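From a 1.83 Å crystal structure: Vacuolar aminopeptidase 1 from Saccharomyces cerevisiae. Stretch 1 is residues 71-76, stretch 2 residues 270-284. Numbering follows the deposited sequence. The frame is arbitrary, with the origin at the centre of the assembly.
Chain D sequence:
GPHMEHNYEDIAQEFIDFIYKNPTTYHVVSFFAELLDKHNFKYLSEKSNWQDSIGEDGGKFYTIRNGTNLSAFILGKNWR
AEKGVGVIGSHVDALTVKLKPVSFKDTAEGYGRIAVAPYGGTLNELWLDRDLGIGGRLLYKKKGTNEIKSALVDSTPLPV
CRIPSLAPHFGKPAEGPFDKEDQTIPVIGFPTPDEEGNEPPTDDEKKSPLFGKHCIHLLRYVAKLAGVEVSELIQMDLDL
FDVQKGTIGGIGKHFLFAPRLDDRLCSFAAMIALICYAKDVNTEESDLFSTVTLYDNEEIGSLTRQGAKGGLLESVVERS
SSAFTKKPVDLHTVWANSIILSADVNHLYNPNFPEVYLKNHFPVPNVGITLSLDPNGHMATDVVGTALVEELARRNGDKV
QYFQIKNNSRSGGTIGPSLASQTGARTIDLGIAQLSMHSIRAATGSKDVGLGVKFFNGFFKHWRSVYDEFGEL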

ATOM      1  N   SER D  71     -49.728  12.459  23.512  1.00 14.40           N
ATOM      2  CA  SER D  71     -50.651  11.394  23.152  1.00 15.29           C
ATOM      3  C   SER D  71     -52.071  11.936  23.201  1.00 15.92           C
ATOM      4  O   SER D  71     -52.530  12.401  24.245  1.00 13.97           O
ATOM      5  CB  SER D  71     -50.529  10.211  24.111  1.00 16.03           C
ATOM      6  OG  SER D  71     -51.420   9.172  23.731  1.00 16.85           O
ATOM      7  N   ALA D  72     -52.747  11.900  22.059  1.00 14.99           N
ATOM      8  CA  ALA D  72     -54.124  12.366  21.965  1.00 15.31           C
ATOM      9  C   ALA D  72     -54.961  11.120  21.757  1.00 16.23           C
ATOM     10  O   ALA D  72     -54.587  10.241  20.977  1.00 15.75           O
ATOM     11  CB  ALA D  72     -54.284  13.309  20.782  1.00 14.00           C
ATOM     12  N   PHE D  73     -56.087  11.023  22.456  1.00 16.77           N
ATOM     13  CA  PHE D  73     -56.923   9.850  22.301  1.00 15.09           C
ATOM     14  C   PHE D  73     -58.414  10.109  22.445  1.00 16.29           C
ATOM     15  O   PHE D  73     -58.841  11.089  23.060  1.00 15.57           O
ATOM     16  CB  PHE D  73     -56.473   8.749  23.272  1.00 16.62           C
ATOM     17  CG  PHE D  73     -56.450   9.167  24.722  1.00 19.94           C
ATOM     18  CD1 PHE D  73     -57.463   8.768  25.591  1.00 20.49           C
ATOM     19  CD2 PHE D  73     -55.393   9.919  25.230  1.00 18.59           C
ATOM     20  CE1 PHE D  73     -57.419   9.105  26.949  1.00 20.66           C
ATOM     21  CE2 PHE D  73     -55.340  10.261  26.584  1.00 20.82           C
ATOM     22  CZ  PHE D  73     -56.356   9.851  27.445  1.00 17.58           C
ATOM     23  N   ILE D  74     -59.189   9.218  21.840  1.00 16.41           N
ATOM     24  CA  ILE D  74     -60.642   9.282  21.858  1.00 16.82           C
ATOM     25  C   ILE D  74     -61.116   7.940  22.402  1.00 17.51           C
ATOM     26  O   ILE D  74     -60.824   6.892  21.824  1.00 18.02           O
ATOM     27  CB  ILE D  74     -61.204   9.475  20.440  1.00 17.25           C
ATOM     28  CG1 ILE D  74     -60.524  10.673  19.771  1.00 16.28           C
ATOM     29  CG2 ILE D  74     -62.717   9.686  20.501  1.00 17.29           C
ATOM     30  CD1 ILE D  74     -60.874  10.834  18.303  1.00 19.28           C
ATOM     31  N   LEU D  75     -61.838   7.979  23.517  1.00 17.07           N
ATOM     32  CA  LEU D  75     -62.336   6.767  24.156  1.00 17.06           C
ATOM     33  C   LEU D  75     -63.861   6.747  24.139  1.00 19.24           C
ATOM     34  O   LEU D  75     -64.505   7.644  24.680  1.00 18.95           O
ATOM     35  CB  LEU D  75     -61.821   6.705  25.596  1.00 17.58           C
ATOM     36  CG  LEU D  75     -62.258   5.553  26.508  1.00 18.41           C
ATOM     37  CD1 LEU D  75     -61.917   4.205  25.884  1.00 18.53           C
ATOM     38  CD2 LEU D  75     -61.570   5.708  27.852  1.00 18.45           C
ATOM     39  N   GLY D  76     -64.428   5.722  23.515  1.00 18.92           N
ATOM     40  CA  GLY D  76     -65.873   5.620  23.425  1.00 19.60           C
ATOM     41  C   GLY D  76     -66.529   5.042  24.663  1.00 19.17           C
ATOM     42  O   GLY D  76     -65.987   4.148  25.309  1.00 19.28           O
TER
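Stretch 2, residues 270-284: AMIALICYAKDVNTE

The most unusual feature of this contact is that a single side chain, Ile-74, carries most of the strand's share of it: 111 Å² of its surface is covered by stretch 2, out of 359 Å² buried on both sides together, and it touches five residues spread from the helix to the loop beyond it. No hydrogen bond crosses between the stretches, so the packing rests on van der Waals contact.

Stretch 2 enters as a helix already under way. From Ala-270 to Ala-278 its phi/psi values stay near -65/-40, and i to i+4 hydrogen bonds such as Leu-274 N to Ala-270 O (2.9 Å) and Ala-278 N to Leu-274 O (2.7 Å) confirm the form. A type I turn from Ala-278 to Val-281 follows, with Val-281 N bonded to Ala-278 O at 3.1 Å, and the chain then continues as loop. The helix runs in nearly the same direction as the strand, with a crossing angle of 25° and a closest axial approach of 10.3 Å. The backbones are 8.5 Å apart between the CA atoms of Ala-72 and Met-271, but only 4.4 Å apart between those of Gly-76 and Thr-283, so the loop comes much closer to the strand than the helix does.

Strand alternation sets which residues take part. The CA-to-CB bonds of Ala-72 and Ile-74 point toward stretch 2, whereas those of Ser-71, Phe-73 and Leu-75 point away. Ala-72 CB lies 3.8 Å from Leu-274 CD2 and 4.2 Å from Met-271 CE; the methionine starts sideways, but its m, m, m rotamer brings the end of the chain nearer.

Ile-74, with chi1 m and chi2 t, extends CD1 to the helix, 3.8 Å from Leu-274 CD1 and 3.7 Å from Ala-278 CB. Ile-74 CD1 also lies at the edge of the Tyr-277 ring, near its plane, 4.0 Å from Tyr-277 CD1. Ile-74 CG2 instead meets the loop, 4.1 Å from Val-281 CG1 and 3.7 Å from Thr-283 CG2. The two branches thus reach successive parts of stretch 2.

Thr-283 has the largest covered area in stretch 2, 63 Å². Thr-283, in the p rotamer, has CG2 3.7 Å from Leu-75 O as well, so Leu-75 takes part through its backbone although its CA-to-CB bond points away. Gly-76 C approaches Thr-283 O to 3.6 Å, a backbone-to-backbone contact that closes this end of the interface.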

ATOM      1  N   ALA D 270     -51.071  12.660  10.458  1.00 14.27           N
ATOM      2  CA  ALA D 270     -51.790  11.800  11.393  1.00 15.08           C
ATOM      3  C   ALA D 270     -52.670  12.601  12.353  1.00 15.46           C
ATOM      4  O   ALA D 270     -53.817  12.225  12.607  1.00 15.97           O
ATOM      5  CB  ALA D 270     -50.806  10.931  12.180  1.00 11.56           C
ATOM      6  N   MET D 271     -52.143  13.700  12.888  1.00 16.95           N
ATOM      7  CA  MET D 271     -52.915  14.525  13.817  1.00 17.63           C
ATOM      8  C   MET D 271     -54.107  15.191  13.135  1.00 18.60           C
ATOM      9  O   MET D 271     -55.202  15.250  13.701  1.00 17.63           O
ATOM     10  CB  MET D 271     -52.038  15.603  14.459  1.00 18.51           C
ATOM     11  CG  MET D 271     -51.123  15.102  15.566  1.00 21.35           C
ATOM     12  SD  MET D 271     -51.990  14.240  16.917  1.00 28.14           S
ATOM     13  CE  MET D 271     -53.279  15.324  17.260  1.00 21.43           C
ATOM     14  N   ILE D 272     -53.900  15.697  11.924  1.00 17.23           N
ATOM     15  CA  ILE D 272     -54.987  16.338  11.197  1.00 18.15           C
ATOM     16  C   ILE D 272     -56.061  15.295  10.912  1.00 16.56           C
ATOM     17  O   ILE D 272     -57.255  15.570  11.021  1.00 17.87           O
ATOM     18  CB  ILE D 272     -54.490  16.959   9.871  1.00 18.19           C
ATOM     19  CG1 ILE D 272     -53.542  18.125  10.170  1.00 19.99           C
ATOM     20  CG2 ILE D 272     -55.668  17.442   9.034  1.00 20.11           C
ATOM     21  CD1 ILE D 272     -54.169  19.248  10.976  1.00 20.78           C
ATOM     22  N   ALA D 273     -55.635  14.088  10.557  1.00 16.97           N
ATOM     23  CA  ALA D 273     -56.583  13.018  10.280  1.00 17.05           C
ATOM     24  C   ALA D 273     -57.396  12.715  11.537  1.00 18.52           C
ATOM     25  O   ALA D 273     -58.613  12.531  11.470  1.00 17.73           O
ATOM     26  CB  ALA D 273     -55.849  11.770   9.819  1.00 16.28           C
ATOM     27  N   LEU D 274     -56.721  12.665  12.683  1.00 17.06           N
ATOM     28  CA  LEU D 274     -57.396  12.384  13.948  1.00 18.70           C
ATOM     29  C   LEU D 274     -58.444  13.456  14.255  1.00 19.67           C
ATOM     30  O   LEU D 274     -59.560  13.144  14.670  1.00 19.16           O
ATOM     31  CB  LEU D 274     -56.386  12.326  15.099  1.00 16.13           C
ATOM     32  CG  LEU D 274     -57.015  12.074  16.476  1.00 16.88           C
ATOM     33  CD1 LEU D 274     -57.533  10.646  16.529  1.00 15.02           C
ATOM     34  CD2 LEU D 274     -55.999  12.311  17.582  1.00 18.73           C
ATOM     35  N   ILE D 275     -58.072  14.717  14.054  1.00 20.09           N
ATOM     36  CA  ILE D 275     -58.973  15.835  14.310  1.00 23.67           C
ATOM     37  C   ILE D 275     -60.175  15.810  13.369  1.00 23.87           C
ATOM     38  O   ILE D 275     -61.310  16.007  13.805  1.00 24.67           O
ATOM     39  CB  ILE D 275     -58.219  17.191  14.196  1.00 25.56           C
ATOM     40  CG1 ILE D 275     -57.769  17.650  15.587  1.00 27.43           C
ATOM     41  CG2 ILE D 275     -59.113  18.258  13.575  1.00 28.59           C
ATOM     42  CD1 ILE D 275     -56.944  16.639  16.335  1.00 29.55           C
ATOM     43  N   CYS D 276     -59.927  15.567  12.085  1.00 23.73           N
ATOM     44  CA  CYS D 276     -61.008  15.500  11.105  1.00 24.23           C
ATOM     45  C   CYS D 276     -61.950  14.365  11.471  1.00 24.26           C
ATOM     46  O   CYS D 276     -63.168  14.494  11.368  1.00 24.18           O
ATOM     47  CB  CYS D 276     -60.452  15.256   9.700  1.00 26.73           C
ATOM     48  SG  CYS D 276     -59.565  16.657   8.996  1.00 34.30           S
ATOM     49  N   TYR D 277     -61.369  13.247  11.893  1.00 22.69           N
ATOM     50  CA  TYR D 277     -62.137  12.076  12.282  1.00 21.61           C
ATOM     51  C   TYR D 277     -62.938  12.340  13.553  1.00 22.23           C
ATOM     52  O   TYR D 277     -64.117  11.985  13.645  1.00 22.56           O
ATOM     53  CB  TYR D 277     -61.186  10.889  12.485  1.00 21.22           C
ATOM     54  CG  TYR D 277     -61.771   9.729  13.258  1.00 21.57           C
ATOM     55  CD1 TYR D 277     -61.442   9.527  14.598  1.00 20.92           C
ATOM     56  CD2 TYR D 277     -62.649   8.829  12.652  1.00 21.07           C
ATOM     57  CE1 TYR D 277     -61.969   8.456  15.317  1.00 21.90           C
ATOM     58  CE2 TYR D 277     -63.181   7.758  13.360  1.00 21.34           C
ATOM     59  CZ  TYR D 277     -62.839   7.578  14.691  1.00 22.00           C
ATOM     60  OH  TYR D 277     -63.368   6.521  15.396  1.00 22.77           O
ATOM     61  N   ALA D 278     -62.294  12.977  14.524  1.00 20.94           N
ATOM     62  CA  ALA D 278     -62.920  13.292  15.804  1.00 22.16           C
ATOM     63  C   ALA D 278     -64.154  14.180  15.664  1.00 23.89           C
ATOM     64  O   ALA D 278     -65.073  14.107  16.482  1.00 23.47           O
ATOM     65  CB  ALA D 278     -61.904  13.965  16.722  1.00 20.79           C
ATOM     66  N   LYS D 279     -64.167  15.016  14.631  1.00 24.71           N
ATOM     67  CA  LYS D 279     -65.278  15.931  14.390  1.00 28.46           C
ATOM     68  C   LYS D 279     -66.618  15.215  14.270  1.00 30.79           C
ATOM     69  O   LYS D 279     -67.650  15.755  14.669  1.00 32.06           O
ATOM     70  CB  LYS D 279     -65.015  16.754  13.127  1.00 26.91           C
ATOM     71  N   ASP D 280     -66.606  14.004  13.724  1.00 31.16           N
ATOM     72  CA  ASP D 280     -67.845  13.256  13.555  1.00 33.06           C
ATOM     73  C   ASP D 280     -68.014  12.121  14.545  1.00 32.03           C
ATOM     74  O   ASP D 280     -68.922  11.304  14.403  1.00 32.51           O
ATOM     75  CB  ASP D 280     -67.937  12.692  12.139  1.00 35.85           C
ATOM     76  CG  ASP D 280     -68.001  13.773  11.093  1.00 39.84           C
ATOM     77  OD1 ASP D 280     -68.656  14.805  11.356  1.00 42.53           O
ATOM     78  OD2 ASP D 280     -67.409  13.594  10.010  1.00 41.25           O
ATOM     79  N   VAL D 281     -67.152  12.065  15.550  1.00 31.02           N
ATOM     80  CA  VAL D 281     -67.248  11.003  16.535  1.00 30.00           C
ATOM     81  C   VAL D 281     -67.973  11.441  17.792  1.00 30.09           C
ATOM     82  O   VAL D 281     -67.616  12.454  18.396  1.00 29.69           O
ATOM     83  CB  VAL D 281     -65.868  10.504  16.981  1.00 28.54           C
ATOM     84  CG1 VAL D 281     -66.028   9.523  18.133  1.00 27.50           C
ATOM     85  CG2 VAL D 281     -65.162   9.841  15.819  1.00 28.81           C
ATOM     86  N   ASN D 282     -69.001  10.703  18.196  1.00 29.13           N
ATOM     87  CA  ASN D 282     -69.661  11.059  19.442  1.00 26.18           C
ATOM     88  C   ASN D 282     -69.284   9.941  20.395  1.00 26.81           C
ATOM     89  O   ASN D 282     -69.666   8.781  20.213  1.00 27.71           O
ATOM     90  CB  ASN D 282     -71.181  11.181  19.303  1.00 30.87           C
ATOM     91  CG  ASN D 282     -71.827  11.652  20.593  1.00 27.19           C
ATOM     92  OD1 ASN D 282     -71.899  10.897  21.569  1.00 31.57           O
ATOM     93  ND2 ASN D 282     -72.258  12.916  20.625  1.00 29.49           N
ATOM     94  N   THR D 283     -68.492  10.304  21.393  1.00 28.66           N
ATOM     95  CA  THR D 283     -68.010   9.353  22.372  1.00 29.46           C
ATOM     96  C   THR D 283     -69.116   8.656  23.149  1.00 29.10           C
ATOM     97  O   THR D 283     -68.910   7.564  23.669  1.00 28.83           O
ATOM     98  CB  THR D 283     -67.040  10.044  23.330  1.00 30.05           C
ATOM     99  OG1 THR D 283     -67.629  11.258  23.813  1.00 33.53           O
ATOM    100  CG2 THR D 283     -65.750  10.387  22.583  1.00 30.88           C
ATOM    101  N   GLU D 284     -70.295   9.266  23.219  1.00 31.14           N
ATOM    102  CA  GLU D 284     -71.417   8.661  23.939  1.00 33.37           C
ATOM    103  C   GLU D 284     -71.930   7.420  23.211  1.00 32.61           C
ATOM    104  O   GLU D 284     -72.485   6.510  23.829  1.00 31.71           O
ATOM    105  CB  GLU D 284     -72.562   9.670  24.074  1.00 36.91           C
ATOM    106  CG  GLU D 284     -72.164  10.964  24.757  1.00 44.18           C
ATOM    107  CD  GLU D 284     -72.454  10.954  26.243  1.00 48.18           C
ATOM    108  OE1 GLU D 284     -73.642  11.068  26.611  1.00 50.72           O
ATOM    109  OE2 GLU D 284     -71.501  10.825  27.039  1.00 50.04           O
TER